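Local structure of CDP-4-keto-6-deoxy-D-glucose-3-dehydrase (Yersinia pseudotuberculosis, 3BB8) at residues Ser149-Ala154 with Arg178-Lys183. The protein probably catalyses a pyridoxal 5'-phosphate-dependent C-3 dehydration of CDP-4-keto-6-deoxy-D-glucose in lipopolysaccharide sugar biosynthesis, on an aspartate aminotransferase fold. The protein carries 1 engineered substitution. Sequence-based numbering, arbitrary orientation.
Sequences SLIEAA and RRVADK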
loop_
_atom_site.group_PDB
_atom_site.type_symbol
_atom_site.label_atom_id
_atom_site.label_comp_id
_atom_site.label_asym_id
_atom_site.label_seq_id
_atom_site.Cartn_x
_atom_site.Cartn_y
_atom_site.Cartn_z
ATOM N N SER A 149 -26.787 -6.071 20.991
ATOM C CA SER A 149 -28.245 -5.992 20.979
ATOM C C SER A 149 -28.789 -4.816 20.173
ATOM O O SER A 149 -29.993 -4.727 19.941
ATOM C CB SER A 149 -28.796 -5.946 22.417
ATOM O OG SER A 149 -28.363 -4.797 23.124
ATOM N N LEU A 150 -27.906 -3.928 19.728
ATOM C CA LEU A 150 -28.327 -2.760 18.956
ATOM C C LEU A 150 -28.203 -2.946 17.441
ATOM O O LEU A 150 -28.733 -2.148 16.665
ATOM C CB LEU A 150 -27.508 -1.544 19.384
ATOM C CG LEU A 150 -27.555 -1.216 20.873
ATOM C CD1 LEU A 150 -26.561 -0.116 21.188
ATOM C CD2 LEU A 150 -28.965 -0.807 21.253
ATOM N N ILE A 151 -27.494 -3.992 17.029
ATOM C CA ILE A 151 -27.291 -4.285 15.614
ATOM C C ILE A 151 -28.629 -4.393 14.887
ATOM O O ILE A 151 -28.909 -3.644 13.954
ATOM C CB ILE A 151 -26.539 -5.618 15.438
ATOM C CG1 ILE A 151 -25.200 -5.577 16.184
ATOM C CG2 ILE A 151 -26.334 -5.902 13.965
ATOM C CD1 ILE A 151 -24.278 -4.470 15.755
ATOM N N GLU A 152 -29.442 -5.343 15.342
ATOM C CA GLU A 152 -30.767 -5.625 14.798
ATOM C C GLU A 152 -31.549 -4.407 14.312
ATOM O O GLU A 152 -31.998 -4.365 13.165
ATOM C CB GLU A 152 -31.588 -6.363 15.857
ATOM C CG GLU A 152 -33.048 -6.602 15.503
ATOM C CD GLU A 152 -33.242 -7.740 14.520
ATOM O OE1 GLU A 152 -32.924 -8.901 14.869
ATOM O OE2 GLU A 152 -33.718 -7.468 13.400
ATOM N N ALA A 153 -31.720 -3.420 15.182
ATOM C CA ALA A 153 -32.481 -2.225 14.832
ATOM C C ALA A 153 -31.812 -1.339 13.791
ATOM O O ALA A 153 -32.463 -0.478 13.199
ATOM C CB ALA A 153 -32.783 -1.413 16.088
ATOM N N ALA A 154 -30.516 -1.536 13.568
ATOM C CA ALA A 154 -29.798 -0.725 12.586
ATOM C C ALA A 154 -29.902 -1.324 11.181
ATOM O O ALA A 154 -29.512 -0.695 10.194
ATOM C CB ALA A 154 -28.337 -0.585 12.992
ATOM N N ARG A 178 -23.147 -12.779 14.385
ATOM C CA ARG A 178 -23.390 -13.806 13.383
ATOM C C ARG A 178 -24.891 -14.072 13.282
ATOM O O ARG A 178 -25.454 -14.115 12.185
ATOM C CB ARG A 178 -22.650 -15.094 13.745
ATOM C CG ARG A 178 -21.215 -15.128 13.246
ATOM C CD ARG A 178 -21.185 -14.982 11.730
ATOM N NE ARG A 178 -21.978 -16.024 11.092
ATOM C CZ ARG A 178 -21.648 -17.311 11.098
ATOM N NH1 ARG A 178 -20.531 -17.708 11.700
ATOM N NH2 ARG A 178 -22.447 -18.205 10.529
ATOM N N ARG A 179 -25.537 -14.238 14.429
ATOM C CA ARG A 179 -26.965 -14.488 14.449
ATOM C C ARG A 179 -27.654 -13.454 13.561
ATOM O O ARG A 179 -28.463 -13.798 12.699
ATOM C CB ARG A 179 -27.503 -14.370 15.875
ATOM C CG ARG A 179 -28.801 -15.134 16.126
ATOM C CD ARG A 179 -29.698 -14.377 17.088
ATOM N NE ARG A 179 -30.482 -13.364 16.387
ATOM C CZ ARG A 179 -30.889 -12.224 16.933
ATOM N NH1 ARG A 179 -30.579 -11.946 18.193
ATOM N NH2 ARG A 179 -31.616 -11.366 16.224
ATOM N N VAL A 180 -27.323 -12.183 13.767
ATOM C CA VAL A 180 -27.929 -11.109 12.987
ATOM C C VAL A 180 -27.468 -11.125 11.530
ATOM O O VAL A 180 -28.238 -10.813 10.619
ATOM C CB VAL A 180 -27.598 -9.734 13.583
ATOM C CG1 VAL A 180 -28.403 -8.657 12.870
ATOM C CG2 VAL A 180 -27.896 -9.730 15.070
ATOM N N ALA A 181 -26.210 -11.490 11.315
ATOM C CA ALA A 181 -25.662 -11.536 9.967
ATOM C C ALA A 181 -26.322 -12.652 9.168
ATOM O O ALA A 181 -26.809 -12.425 8.061
ATOM C CB ALA A 181 -24.149 -11.748 10.019
ATOM N N ASP A 182 -26.335 -13.854 9.738
ATOM C CA ASP A 182 -26.928 -15.009 9.077
ATOM C C ASP A 182 -28.418 -14.819 8.813
ATOM O O ASP A 182 -28.950 -15.295 7.807
ATOM C CB ASP A 182 -26.697 -16.262 9.917
ATOM C CG ASP A 182 -25.230 -16.482 10.232
ATOM O OD1 ASP A 182 -24.401 -16.331 9.311
ATOM O OD2 ASP A 182 -24.902 -16.809 11.395
ATOM N N LYS A 183 -29.089 -14.112 9.711
ATOM C CA LYS A 183 -30.511 -13.866 9.553
ATOM C C LYS A 183 -30.769 -13.052 8.295
ATOM O O LYS A 183 -31.489 -13.496 7.398
ATOM C CB LYS A 183 -31.056 -13.115 10.767
ATOM C CG LYS A 183 -32.540 -12.784 10.684
ATOM C CD LYS A 183 -32.984 -12.036 11.926
ATOM C CE LYS A 183 -34.439 -11.638 11.848
ATOM N NZ LYS A 183 -34.810 -10.789 13.012
#
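Glu152 reaches across to Arg179 and Lys183 mainly through OE1, the carboxylate oxygen shared by both cations in one salt-bridge network. Glu152 OE1 lies 3.1 Å from Arg179 NH2, at the guanidinium edge and near its plane; carboxylate and guanidinium are only 18° apart, nearly coplanar. Lys183 comes in differently: its fully extended chain crosses Glu152 at about a right angle, and NZ gives Glu152 OE1 a weak hydrogen bond of 3.3 Å, with OE2 only slightly farther from NZ, at 3.5 Å. Glu152 CG stands anti to the backbone N (chi1 174°), and a bend at chi2 (77°) then places CD. Outside the two segments, Tyr184 OH hydrogen-bonds Glu152 OE2, and Glu176 OE1 forms a salt bridge with Arg179 NH1. Beside these charges, the branch methyl Ile151 CG2 meets Val180 CG1 at 3.6 Å; both residues are buried. The nearest CA pair across the segments is Glu152 and Val180, 6.4 Å apart. The contact thus ties the short helix 151-154 to helix 174-184, the beta-alpha-beta connection between parallel strands 159-165 and 187-191 of the mixed sheet, with Ile151 also resting on that sheet at Ile114 of strand 112-115 and Val137 of strand 133-140.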